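Local coordinates for oligopeptide ABC transporter, periplasmic oligopeptide-binding protein, putative (Thermotoga maritima MSB8, PDB 5IPW) that probably binds oligopeptides in the periplasm and hands them to an ABC transporter for import across the membrane, at residues I132-N137 / Y194-H199; D143-S148 / D222-K227; M299-I304 / L329-A334; E376-G381 / H450-T455. All coordinates share one frame; numbering follows the deposited sequence.

In the fold
The four contacts come in order along the chain and spread from one side of the molecule to the other. Contacts 1 and 2 form one cluster, their centres 11 Å apart and their segments alternating in sequence; helices 129-140, 192-195 and 220-227 meet there, and helix 129-140 packs on strand 157-163, an outermost strand of an antiparallel sheet. Contact 3 comes next, its centre about 14 Å from the centre of the chain, in the mixed sheet of strands 299-300, 599-602, 326-333 and 613-614. Contact 4 closes the series in the helical layer of another mixed sheet, its centre 52 Å from that of contact 1 and across the chain's centre. Such separate packing centres are consistent with the multi-domain build of family 5 solute-binding proteins.

Contact 1 of 4, residues I132-N137 / Y194-H199; sequences IVFWVN and YLKQFH
Phe-134 reaches from helix 129-140 to the side chains of Leu-195 and Lys-196, and it accounts for more than half of the surface the two segments bury. With CG anti to the backbone N (chi1 172°), the ring is held beside its own carbonyl carbon and carried out from the helix, far enough to bridge backbones whose nearest CA atoms, those of Phe-134 and Lys-196, are 9.0 Å apart. Its outer end meets Leu-195 at about a right angle: Phe-134 CZ lies 4.0 Å from Leu-195 CB, while CE2 also approaches the CD1 methyl of Leu-195. Along the other side of the ring runs Lys-196, directed oppositely to the phenylalanine, its CG 3.8 Å from Phe-134 CE1. Lys-196 thus offers its aliphatic stem here, and its ammonium group makes a cation-pi contact with Tyr-202. Neither approach is squarely over the face or at the edge; both are oblique. With an alanine here, Leu-195 CB and the lysine stem would probably lose their apolar partner, and a gap would open between the helix and the turn. Helix 129-140 also rests Val-133 and Val-136 on Val-159 of strand 157-163, so the arrangement is a layered one, an antiparallel sheet covered by a helix that in turn bears a second helical element, consistent with the additional domain of OppA-like binding proteins.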
# COMPACT_ATOMS: atom_id res chain seq x y z
N ILE A 132 23.18 -1.10 8.18
CA ILE A 132 22.45 -0.56 7.05
C ILE A 132 23.35 -0.57 5.83
O ILE A 132 22.94 -1.00 4.75
CB ILE A 132 21.93 0.86 7.31
CG1 ILE A 132 20.95 0.83 8.49
CG2 ILE A 132 21.26 1.42 6.06
CD1 ILE A 132 20.48 2.18 8.97
N VAL A 133 24.59 -0.10 6.00
CA VAL A 133 25.55 -0.06 4.89
C VAL A 133 25.79 -1.47 4.37
O VAL A 133 25.76 -1.73 3.17
CB VAL A 133 26.90 0.56 5.33
CG1 VAL A 133 27.93 0.44 4.22
CG2 VAL A 133 26.71 2.03 5.71
N PHE A 134 26.04 -2.39 5.29
CA PHE A 134 26.18 -3.79 4.94
C PHE A 134 25.02 -4.25 4.06
O PHE A 134 25.22 -4.88 3.03
CB PHE A 134 26.24 -4.64 6.20
CG PHE A 134 26.20 -6.11 5.92
CD1 PHE A 134 27.30 -6.74 5.39
CD2 PHE A 134 25.06 -6.85 6.18
CE1 PHE A 134 27.27 -8.10 5.12
CE2 PHE A 134 25.02 -8.20 5.92
CZ PHE A 134 26.13 -8.83 5.39
N TRP A 135 23.81 -3.91 4.48
CA TRP A 135 22.63 -4.29 3.73
C TRP A 135 22.59 -3.66 2.33
O TRP A 135 22.39 -4.39 1.35
CB TRP A 135 21.37 -3.92 4.51
CG TRP A 135 20.11 -4.19 3.76
CD1 TRP A 135 19.58 -5.41 3.47
CD2 TRP A 135 19.24 -3.22 3.19
NE1 TRP A 135 18.41 -5.25 2.76
CE2 TRP A 135 18.18 -3.92 2.58
CE3 TRP A 135 19.24 -1.82 3.14
CZ2 TRP A 135 17.13 -3.27 1.92
CZ3 TRP A 135 18.20 -1.18 2.48
CH2 TRP A 135 17.16 -1.90 1.88
N VAL A 136 22.79 -2.35 2.21
CA VAL A 136 22.62 -1.72 0.89
C VAL A 136 23.74 -2.13 -0.06
O VAL A 136 23.47 -2.40 -1.23
CB VAL A 136 22.42 -0.17 0.89
CG1 VAL A 136 21.97 0.37 2.23
CG2 VAL A 136 23.66 0.57 0.40
N ASN A 137 24.98 -2.21 0.42
CA ASN A 137 26.12 -2.51 -0.46
C ASN A 137 26.29 -4.00 -0.74
O ASN A 137 26.44 -4.39 -1.90
CB ASN A 137 27.42 -1.97 0.12
CG ASN A 137 27.47 -0.45 0.13
OD1 ASN A 137 26.77 0.22 -0.63
ND2 ASN A 137 28.30 0.11 0.99
N TYR A 194 26.21 -11.42 12.22
CA TYR A 194 25.75 -12.79 11.99
C TYR A 194 25.97 -13.26 10.56
O TYR A 194 26.35 -14.40 10.35
CB TYR A 194 24.26 -12.92 12.33
CG TYR A 194 23.68 -14.30 12.04
CD1 TYR A 194 23.96 -15.38 12.87
CD2 TYR A 194 22.86 -14.51 10.93
CE1 TYR A 194 23.44 -16.64 12.60
CE2 TYR A 194 22.33 -15.77 10.66
CZ TYR A 194 22.62 -16.83 11.49
OH TYR A 194 22.10 -18.07 11.21
N LEU A 195 25.72 -12.38 9.58
CA LEU A 195 25.67 -12.80 8.18
C LEU A 195 27.01 -12.83 7.43
O LEU A 195 27.15 -13.57 6.45
CB LEU A 195 24.69 -11.92 7.40
CG LEU A 195 23.22 -12.19 7.72
CD1 LEU A 195 22.34 -11.14 7.07
CD2 LEU A 195 22.81 -13.58 7.25
N LYS A 196 27.98 -12.04 7.88
CA LYS A 196 29.28 -11.95 7.20
C LYS A 196 29.99 -13.29 7.06
O LYS A 196 30.77 -13.48 6.12
CB LYS A 196 30.19 -10.95 7.90
CG LYS A 196 29.92 -9.51 7.53
CD LYS A 196 30.86 -8.56 8.26
CE LYS A 196 30.81 -7.17 7.64
NZ LYS A 196 31.72 -6.20 8.32
N GLN A 197 29.74 -14.22 7.98
CA GLN A 197 30.32 -15.57 7.90
C GLN A 197 29.85 -16.36 6.67
O GLN A 197 30.46 -17.36 6.32
CB GLN A 197 30.02 -16.37 9.17
CG GLN A 197 28.55 -16.70 9.36
CD GLN A 197 28.33 -17.49 10.62
OE1 GLN A 197 28.91 -18.55 10.80
NE2 GLN A 197 27.50 -16.97 11.52
N PHE A 198 28.75 -15.92 6.06
CA PHE A 198 28.18 -16.55 4.86
C PHE A 198 28.45 -15.75 3.57
O PHE A 198 27.92 -16.09 2.51
CB PHE A 198 26.67 -16.71 5.04
CG PHE A 198 26.30 -17.40 6.32
CD1 PHE A 198 26.66 -18.72 6.54
CD2 PHE A 198 25.58 -16.74 7.29
CE1 PHE A 198 26.32 -19.37 7.71
CE2 PHE A 198 25.23 -17.38 8.47
CZ PHE A 198 25.60 -18.70 8.68
N HIS A 199 29.26 -14.70 3.67
CA HIS A 199 29.47 -13.77 2.57
C HIS A 199 30.93 -13.79 2.11
O HIS A 199 31.82 -13.47 2.89
CB HIS A 199 29.08 -12.36 3.01
CG HIS A 199 28.76 -11.44 1.88
ND1 HIS A 199 29.73 -10.80 1.14
CD2 HIS A 199 27.57 -11.04 1.37
CE1 HIS A 199 29.16 -10.05 0.22
NE2 HIS A 199 27.85 -10.17 0.33

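Contact 2 of 4, residues D143-S148 / D222-K227; sequences DDITPS and DLFNDK
Ile-145 meets Phe-224 through a CH-pi contact, the principal apolar interaction between the loop 143-148 and helix 220-227. Its CD1 methyl sits 4.0 Å from the ring centroid of Phe-224 and only 14° off the ring normal, displaced a little toward the rim, on the side of the phenylalanine's own CD1 and CE1. The two side chains cross at about a right angle, an isoleucine methyl being set down on a flat aromatic surface. CG of Phe-224 is anti to the backbone N (chi1 -171°), which carries the ring out toward the loop.

The second kind of contact is simple van der Waals packing against a polar group. The other branch of the isoleucine, CG2, lies 3.8 Å from Asn-225 OD1, and this same oxygen stands in the plane of the Phe-224 ring, at its edge. One isoleucine therefore spans two consecutive helix residues, CD1 serving the first and CG2 the second.

Within the fold, the loop connects helix 129-140 to helix 151-154 and folds back on helix 220-227. Ile-145 touches Trp-220 and His-199 as well, and both Ile-145 and Phe-224 pack on Ile-139, while Phe-224 extends the cluster to Leu-195 of helix 192-195.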
# COMPACT_ATOMS: atom_id res chain seq x y z
N ASP A 143 25.32 -8.52 -6.86
CA ASP A 143 24.66 -9.08 -8.06
C ASP A 143 24.29 -10.55 -7.93
O ASP A 143 23.29 -10.98 -8.49
CB ASP A 143 25.55 -8.87 -9.29
CG ASP A 143 25.95 -7.40 -9.50
OD1 ASP A 143 25.43 -6.52 -8.77
OD2 ASP A 143 26.79 -7.15 -10.38
N ASP A 144 25.07 -11.32 -7.18
CA ASP A 144 24.77 -12.73 -6.95
C ASP A 144 23.53 -12.88 -6.07
O ASP A 144 22.59 -13.59 -6.43
CB ASP A 144 25.96 -13.43 -6.27
CG ASP A 144 27.18 -13.47 -7.15
OD1 ASP A 144 27.15 -14.21 -8.16
OD2 ASP A 144 28.18 -12.79 -6.82
N ILE A 145 23.56 -12.22 -4.92
CA ILE A 145 22.46 -12.28 -3.96
C ILE A 145 21.21 -11.64 -4.54
O ILE A 145 20.12 -12.22 -4.48
CB ILE A 145 22.83 -11.59 -2.63
CG1 ILE A 145 23.91 -12.38 -1.90
CG2 ILE A 145 21.60 -11.45 -1.73
CD1 ILE A 145 24.63 -11.61 -0.82
N THR A 146 21.37 -10.45 -5.11
CA THR A 146 20.26 -9.68 -5.66
C THR A 146 20.52 -9.35 -7.14
O THR A 146 21.07 -8.29 -7.45
CB THR A 146 20.07 -8.38 -4.86
OG1 THR A 146 20.02 -8.68 -3.47
CG2 THR A 146 18.78 -7.66 -5.26
N PRO A 147 20.12 -10.26 -8.06
CA PRO A 147 20.36 -10.01 -9.49
C PRO A 147 19.54 -8.84 -10.05
O PRO A 147 20.03 -8.09 -10.89
CB PRO A 147 19.97 -11.33 -10.17
CG PRO A 147 19.77 -12.33 -9.08
CD PRO A 147 19.45 -11.55 -7.84
N SER A 148 18.30 -8.69 -9.58
CA SER A 148 17.43 -7.60 -10.00
C SER A 148 17.38 -6.52 -8.93
O SER A 148 16.90 -6.75 -7.82
CB SER A 148 16.02 -8.12 -10.30
OG SER A 148 15.25 -7.14 -10.97
N ASP A 222 22.57 -19.62 -1.98
CA ASP A 222 21.49 -20.42 -1.39
C ASP A 222 21.64 -20.48 0.12
O ASP A 222 20.65 -20.40 0.85
CB ASP A 222 21.48 -21.84 -1.95
CG ASP A 222 21.19 -21.90 -3.43
OD1 ASP A 222 20.61 -20.94 -3.99
OD2 ASP A 222 21.54 -22.93 -4.05
N LEU A 223 22.88 -20.65 0.57
CA LEU A 223 23.19 -20.64 2.00
C LEU A 223 22.90 -19.27 2.60
O LEU A 223 22.30 -19.18 3.67
CB LEU A 223 24.65 -21.03 2.25
CG LEU A 223 25.14 -21.04 3.70
CD1 LEU A 223 24.32 -21.98 4.58
CD2 LEU A 223 26.61 -21.41 3.77
N PHE A 224 23.30 -18.21 1.91
CA PHE A 224 23.10 -16.86 2.42
C PHE A 224 21.63 -16.53 2.59
O PHE A 224 21.22 -16.05 3.64
CB PHE A 224 23.76 -15.81 1.53
CG PHE A 224 23.76 -14.44 2.14
CD1 PHE A 224 22.69 -13.58 1.95
CD2 PHE A 224 24.83 -14.02 2.92
CE1 PHE A 224 22.68 -12.32 2.51
CE2 PHE A 224 24.83 -12.75 3.49
CZ PHE A 224 23.75 -11.90 3.28
N ASN A 225 20.84 -16.78 1.55
CA ASN A 225 19.41 -16.50 1.58
C ASN A 225 18.65 -17.35 2.60
O ASN A 225 17.65 -16.89 3.15
CB ASN A 225 18.79 -16.67 0.19
CG ASN A 225 19.34 -15.67 -0.83
OD1 ASN A 225 19.69 -14.54 -0.50
ND2 ASN A 225 19.41 -16.10 -2.08
N ASP A 226 19.13 -18.57 2.85
CA ASP A 226 18.54 -19.42 3.89
C ASP A 226 18.83 -18.86 5.27
O ASP A 226 17.98 -18.93 6.17
CB ASP A 226 19.09 -20.85 3.84
CG ASP A 226 18.18 -21.80 3.08
OD1 ASP A 226 17.54 -21.37 2.09
OD2 ASP A 226 18.11 -22.98 3.48
N LYS A 227 20.03 -18.34 5.43
CA LYS A 227 20.45 -17.73 6.68
C LYS A 227 19.80 -16.37 6.90
O LYS A 227 19.45 -16.03 8.02
CB LYS A 227 21.97 -17.61 6.72
CG LYS A 227 22.68 -18.95 6.76
CD LYS A 227 22.34 -19.73 8.01
CE LYS A 227 22.98 -21.11 8.01
NZ LYS A 227 22.42 -21.95 9.11

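Contact 3 of 4, residues M299-I304 / L329-A334; sequences MQWRHI and LKWIAA
Trp-301 and Trp-331 bring their indoles together just where strand 299-300 has given way to a loop. Trp-301 CG is anti to the backbone N (chi1 168°), which turns the indole toward Trp-331. Starting at the root of this side chain, Trp-301 CB lies 3.9 Å from Trp-331 CZ3. One bond further, CG is equally far, 4.0 Å, from CE3 and CZ3 of Trp-331. CD1 makes the closest approach, 3.7 Å to Trp-331 CE3. Beyond CD1, Trp-301 NE1 is hydrogen-bonded to Ser-597 OG, which probably helps to hold the rotation of the ring. The planes are inclined at 38°, so the pair is oblique, with 5.4 Å between the centroid of the five-membered ring of Trp-301 and that of the six-membered ring of Trp-331. This is packing across a mixed beta-sheet: strand 599-602 runs between strands 299-300 and 326-333, and both tryptophans touch its Ala-599. A serine in place of Trp-331 would probably strip Trp-301 CG and CD1 of their aromatic neighbour and leave the carbonyl of Pro-609 without the indole N-H that now binds it. The Trp-301 side chain also touches Thr-614 and Thr-620.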
# COMPACT_ATOMS: atom_id res chain seq x y z
N MET A 299 -7.13 -11.95 16.67
CA MET A 299 -7.27 -10.82 15.76
C MET A 299 -6.60 -11.15 14.43
O MET A 299 -5.47 -11.65 14.40
CB MET A 299 -6.69 -9.53 16.38
CG MET A 299 -5.63 -8.79 15.56
SD MET A 299 -6.21 -7.91 14.12
CE MET A 299 -4.78 -8.04 13.10
N GLN A 300 -7.30 -10.87 13.34
CA GLN A 300 -6.74 -11.10 12.02
C GLN A 300 -7.54 -10.35 10.98
O GLN A 300 -8.74 -10.16 11.11
CB GLN A 300 -6.72 -12.59 11.68
CG GLN A 300 -5.93 -12.91 10.42
CD GLN A 300 -5.55 -14.39 10.30
OE1 GLN A 300 -5.38 -15.09 11.30
NE2 GLN A 300 -5.41 -14.85 9.07
N TRP A 301 -6.83 -9.91 9.96
CA TRP A 301 -7.42 -9.28 8.80
C TRP A 301 -7.09 -10.07 7.54
O TRP A 301 -7.90 -10.15 6.62
CB TRP A 301 -6.90 -7.86 8.66
CG TRP A 301 -7.24 -7.21 7.36
CD1 TRP A 301 -8.42 -6.66 7.00
CD2 TRP A 301 -6.37 -7.05 6.24
NE1 TRP A 301 -8.35 -6.15 5.72
CE2 TRP A 301 -7.10 -6.38 5.23
CE3 TRP A 301 -5.03 -7.39 5.99
CZ2 TRP A 301 -6.55 -6.06 3.99
CZ3 TRP A 301 -4.48 -7.06 4.75
CH2 TRP A 301 -5.24 -6.41 3.76
N ARG A 302 -5.90 -10.66 7.52
CA ARG A 302 -5.29 -11.08 6.27
C ARG A 302 -6.26 -11.84 5.35
O ARG A 302 -6.59 -11.35 4.26
CB ARG A 302 -4.04 -11.91 6.53
CG ARG A 302 -3.28 -12.22 5.26
CD ARG A 302 -1.87 -12.67 5.56
NE ARG A 302 -1.16 -13.12 4.36
CZ ARG A 302 -0.71 -12.33 3.40
NH1 ARG A 302 -0.89 -11.02 3.45
NH2 ARG A 302 -0.07 -12.84 2.36
N HIS A 303 -6.72 -13.01 5.77
CA HIS A 303 -7.60 -13.77 4.87
C HIS A 303 -9.06 -13.47 5.10
O HIS A 303 -9.87 -13.63 4.20
CB HIS A 303 -7.28 -15.24 4.97
CG HIS A 303 -5.87 -15.54 4.58
ND1 HIS A 303 -5.35 -15.18 3.35
CD2 HIS A 303 -4.85 -16.09 5.27
CE1 HIS A 303 -4.08 -15.53 3.29
NE2 HIS A 303 -3.75 -16.09 4.45
N ILE A 304 -9.36 -12.98 6.30
CA ILE A 304 -10.69 -12.50 6.68
C ILE A 304 -11.17 -11.38 5.73
O ILE A 304 -12.33 -11.38 5.31
CB ILE A 304 -10.69 -11.93 8.12
CG1 ILE A 304 -9.93 -12.82 9.11
CG2 ILE A 304 -12.12 -11.72 8.62
CD1 ILE A 304 -10.30 -14.29 9.08
N LEU A 329 -14.31 -5.29 12.49
CA LEU A 329 -13.77 -3.97 12.25
C LEU A 329 -14.02 -3.60 10.79
O LEU A 329 -13.64 -4.34 9.88
CB LEU A 329 -12.28 -3.92 12.60
CG LEU A 329 -12.02 -4.28 14.07
CD1 LEU A 329 -10.58 -4.66 14.30
CD2 LEU A 329 -12.42 -3.14 14.98
N LYS A 330 -14.66 -2.45 10.60
CA LYS A 330 -15.09 -2.00 9.28
C LYS A 330 -13.95 -1.29 8.54
O LYS A 330 -14.07 -0.13 8.17
CB LYS A 330 -16.30 -1.05 9.39
CG LYS A 330 -17.66 -1.74 9.30
CD LYS A 330 -18.13 -2.27 10.65
CE LYS A 330 -19.38 -3.13 10.49
NZ LYS A 330 -19.70 -3.85 11.75
N TRP A 331 -12.85 -2.00 8.34
CA TRP A 331 -11.75 -1.45 7.55
C TRP A 331 -12.10 -1.53 6.07
O TRP A 331 -12.84 -2.42 5.65
CB TRP A 331 -10.45 -2.22 7.80
CG TRP A 331 -9.96 -2.17 9.22
CD1 TRP A 331 -10.50 -1.48 10.27
CD2 TRP A 331 -8.81 -2.83 9.74
NE1 TRP A 331 -9.76 -1.68 11.40
CE2 TRP A 331 -8.72 -2.51 11.10
CE3 TRP A 331 -7.85 -3.67 9.18
CZ2 TRP A 331 -7.71 -3.00 11.91
CZ3 TRP A 331 -6.85 -4.16 9.99
CH2 TRP A 331 -6.79 -3.82 11.33
N ILE A 332 -11.56 -0.60 5.29
CA ILE A 332 -11.85 -0.52 3.86
C ILE A 332 -10.63 -0.84 3.00
O ILE A 332 -9.49 -0.70 3.46
CB ILE A 332 -12.41 0.87 3.48
CG1 ILE A 332 -11.37 1.98 3.72
CG2 ILE A 332 -13.70 1.15 4.24
CD1 ILE A 332 -11.75 3.33 3.14
N ALA A 333 -10.87 -1.27 1.76
CA ALA A 333 -9.82 -1.41 0.77
C ALA A 333 -9.54 -0.03 0.20
O ALA A 333 -10.36 0.87 0.33
CB ALA A 333 -10.24 -2.36 -0.33
N ALA A 334 -8.37 0.13 -0.42
CA ALA A 334 -7.93 1.44 -0.89
C ALA A 334 -8.18 1.61 -2.38
O ALA A 334 -7.29 2.03 -3.13
CB ALA A 334 -6.46 1.64 -0.57

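Contact 4 of 4, residues E376-G381 / H450-T455; sequences EILFNG and HVDVWT
Leu-378 of helix 371-379 drops its two methyl groups onto neighbouring residues of helix 448-462, the helix of a beta-alpha-beta crossover that joins the parallel, adjacent strands 440-445 and 467-472. CD1 comes down against the backbone, 3.6 Å from Val-453 CA, and also reaches the valine's CG2 branch at 4.0 Å. CD2 turns to the preceding residue and lies 3.6 Å from Asp-452 CB, so the aspartate takes part with its methylene carbon. The leucine reaches this position with CG anti to its carbonyl carbon (chi1 -81°), and it is the one side chain of 376-381 in direct touch with 450-455.

Further out, Leu-378 also packs on Met-456, one turn along from Asp-452, where Ile-377 joins it. Phe-379 leans instead on Ala-338 and Val-592, and Asn-380 is the first residue beyond the helix to leave its backbone angles, with a phi of 68°.

Helix 448-462 is itself anchored from behind. His-450 ND1 and Trp-454 NE1 both hydrogen-bond to Ser-339 OG, and their side chains touch Val-491 of strand 489-494, with Val-445 and Ile-443 of strand 440-445 adding to the interface. Val-453 CG1 lies over one face of the Trp-454 ring, toward its rim. One turn of the helix is gripped twice at a single carbonyl: Val-451 O accepts from Thr-455 N and also from Thr-455 OG1, the hydroxyl standing well above the carbonyl plane.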
# COMPACT_ATOMS: atom_id res chain seq x y z
N GLU A 376 -26.67 -1.45 -3.93
CA GLU A 376 -27.67 -2.33 -3.30
C GLU A 376 -27.67 -3.76 -3.85
O GLU A 376 -27.67 -4.72 -3.07
CB GLU A 376 -29.09 -1.75 -3.43
CG GLU A 376 -29.31 -0.32 -2.94
CD GLU A 376 -28.79 -0.04 -1.55
OE1 GLU A 376 -28.87 -0.94 -0.68
OE2 GLU A 376 -28.29 1.08 -1.31
N ILE A 377 -27.67 -3.92 -5.17
CA ILE A 377 -27.92 -5.24 -5.77
C ILE A 377 -26.66 -6.09 -5.87
O ILE A 377 -26.64 -7.23 -5.44
CB ILE A 377 -28.54 -5.18 -7.18
CG1 ILE A 377 -29.54 -4.03 -7.31
CG2 ILE A 377 -29.23 -6.50 -7.53
CD1 ILE A 377 -29.00 -2.91 -8.15
N LEU A 378 -25.61 -5.52 -6.47
CA LEU A 378 -24.39 -6.27 -6.77
C LEU A 378 -23.48 -6.40 -5.57
O LEU A 378 -22.85 -7.44 -5.35
CB LEU A 378 -23.62 -5.61 -7.92
CG LEU A 378 -24.14 -5.92 -9.32
CD1 LEU A 378 -23.43 -5.04 -10.33
CD2 LEU A 378 -23.96 -7.40 -9.66
N PHE A 379 -23.41 -5.33 -4.79
CA PHE A 379 -22.54 -5.24 -3.64
C PHE A 379 -23.18 -5.58 -2.29
O PHE A 379 -22.48 -5.81 -1.31
CB PHE A 379 -21.97 -3.83 -3.58
CG PHE A 379 -20.91 -3.55 -4.61
CD1 PHE A 379 -19.93 -4.49 -4.90
CD2 PHE A 379 -20.86 -2.32 -5.24
CE1 PHE A 379 -18.94 -4.22 -5.82
CE2 PHE A 379 -19.87 -2.04 -6.17
CZ PHE A 379 -18.91 -2.99 -6.46
N ASN A 380 -24.51 -5.60 -2.24
CA ASN A 380 -25.25 -6.18 -1.10
C ASN A 380 -25.19 -5.48 0.30
O ASN A 380 -25.09 -6.19 1.30
CB ASN A 380 -24.79 -7.64 -0.94
CG ASN A 380 -25.80 -8.50 -0.20
OD1 ASN A 380 -25.65 -8.75 1.00
ND2 ASN A 380 -26.82 -8.97 -0.91
N GLY A 381 -25.24 -4.15 0.44
CA GLY A 381 -25.15 -3.17 -0.62
C GLY A 381 -23.77 -2.54 -0.65
O GLY A 381 -23.40 -1.96 -1.65
N HIS A 450 -17.42 -7.42 -13.80
CA HIS A 450 -17.54 -6.12 -14.48
C HIS A 450 -18.69 -6.10 -15.50
O HIS A 450 -19.33 -5.07 -15.70
CB HIS A 450 -16.22 -5.75 -15.16
CG HIS A 450 -15.16 -5.32 -14.20
ND1 HIS A 450 -15.16 -4.08 -13.59
CD2 HIS A 450 -14.04 -5.95 -13.77
CE1 HIS A 450 -14.10 -3.98 -12.81
NE2 HIS A 450 -13.40 -5.10 -12.90
N VAL A 451 -18.93 -7.24 -16.15
CA VAL A 451 -20.08 -7.39 -17.03
C VAL A 451 -21.34 -6.95 -16.28
O VAL A 451 -22.04 -6.04 -16.72
CB VAL A 451 -20.25 -8.86 -17.49
CG1 VAL A 451 -21.61 -9.08 -18.14
CG2 VAL A 451 -19.13 -9.25 -18.44
N ASP A 452 -21.58 -7.58 -15.14
CA ASP A 452 -22.77 -7.30 -14.32
C ASP A 452 -22.92 -5.82 -14.00
O ASP A 452 -24.01 -5.26 -14.08
CB ASP A 452 -22.72 -8.08 -13.00
CG ASP A 452 -22.61 -9.57 -13.21
OD1 ASP A 452 -22.91 -10.03 -14.33
OD2 ASP A 452 -22.23 -10.29 -12.26
N VAL A 453 -21.81 -5.19 -13.63
CA VAL A 453 -21.81 -3.77 -13.26
C VAL A 453 -22.34 -2.93 -14.40
O VAL A 453 -23.31 -2.17 -14.24
CB VAL A 453 -20.39 -3.27 -12.90
CG1 VAL A 453 -20.42 -1.80 -12.51
CG2 VAL A 453 -19.79 -4.10 -11.78
N TRP A 454 -21.72 -3.07 -15.57
CA TRP A 454 -21.99 -2.19 -16.70
C TRP A 454 -23.19 -2.64 -17.52
O TRP A 454 -23.79 -1.82 -18.22
CB TRP A 454 -20.72 -2.03 -17.53
CG TRP A 454 -19.68 -1.32 -16.74
CD1 TRP A 454 -18.72 -1.89 -15.94
CD2 TRP A 454 -19.52 0.09 -16.60
NE1 TRP A 454 -17.97 -0.91 -15.34
CE2 TRP A 454 -18.44 0.31 -15.72
CE3 TRP A 454 -20.19 1.20 -17.14
CZ2 TRP A 454 -18.01 1.59 -15.38
CZ3 TRP A 454 -19.75 2.48 -16.80
CH2 TRP A 454 -18.68 2.66 -15.92
N THR A 455 -23.55 -3.91 -17.42
CA THR A 455 -24.85 -4.39 -17.91
C THR A 455 -26.00 -3.58 -17.30
O THR A 455 -26.99 -3.31 -17.98
CB THR A 455 -25.06 -5.88 -17.59
OG1 THR A 455 -24.04 -6.66 -18.22
CG2 THR A 455 -26.43 -6.36 -18.07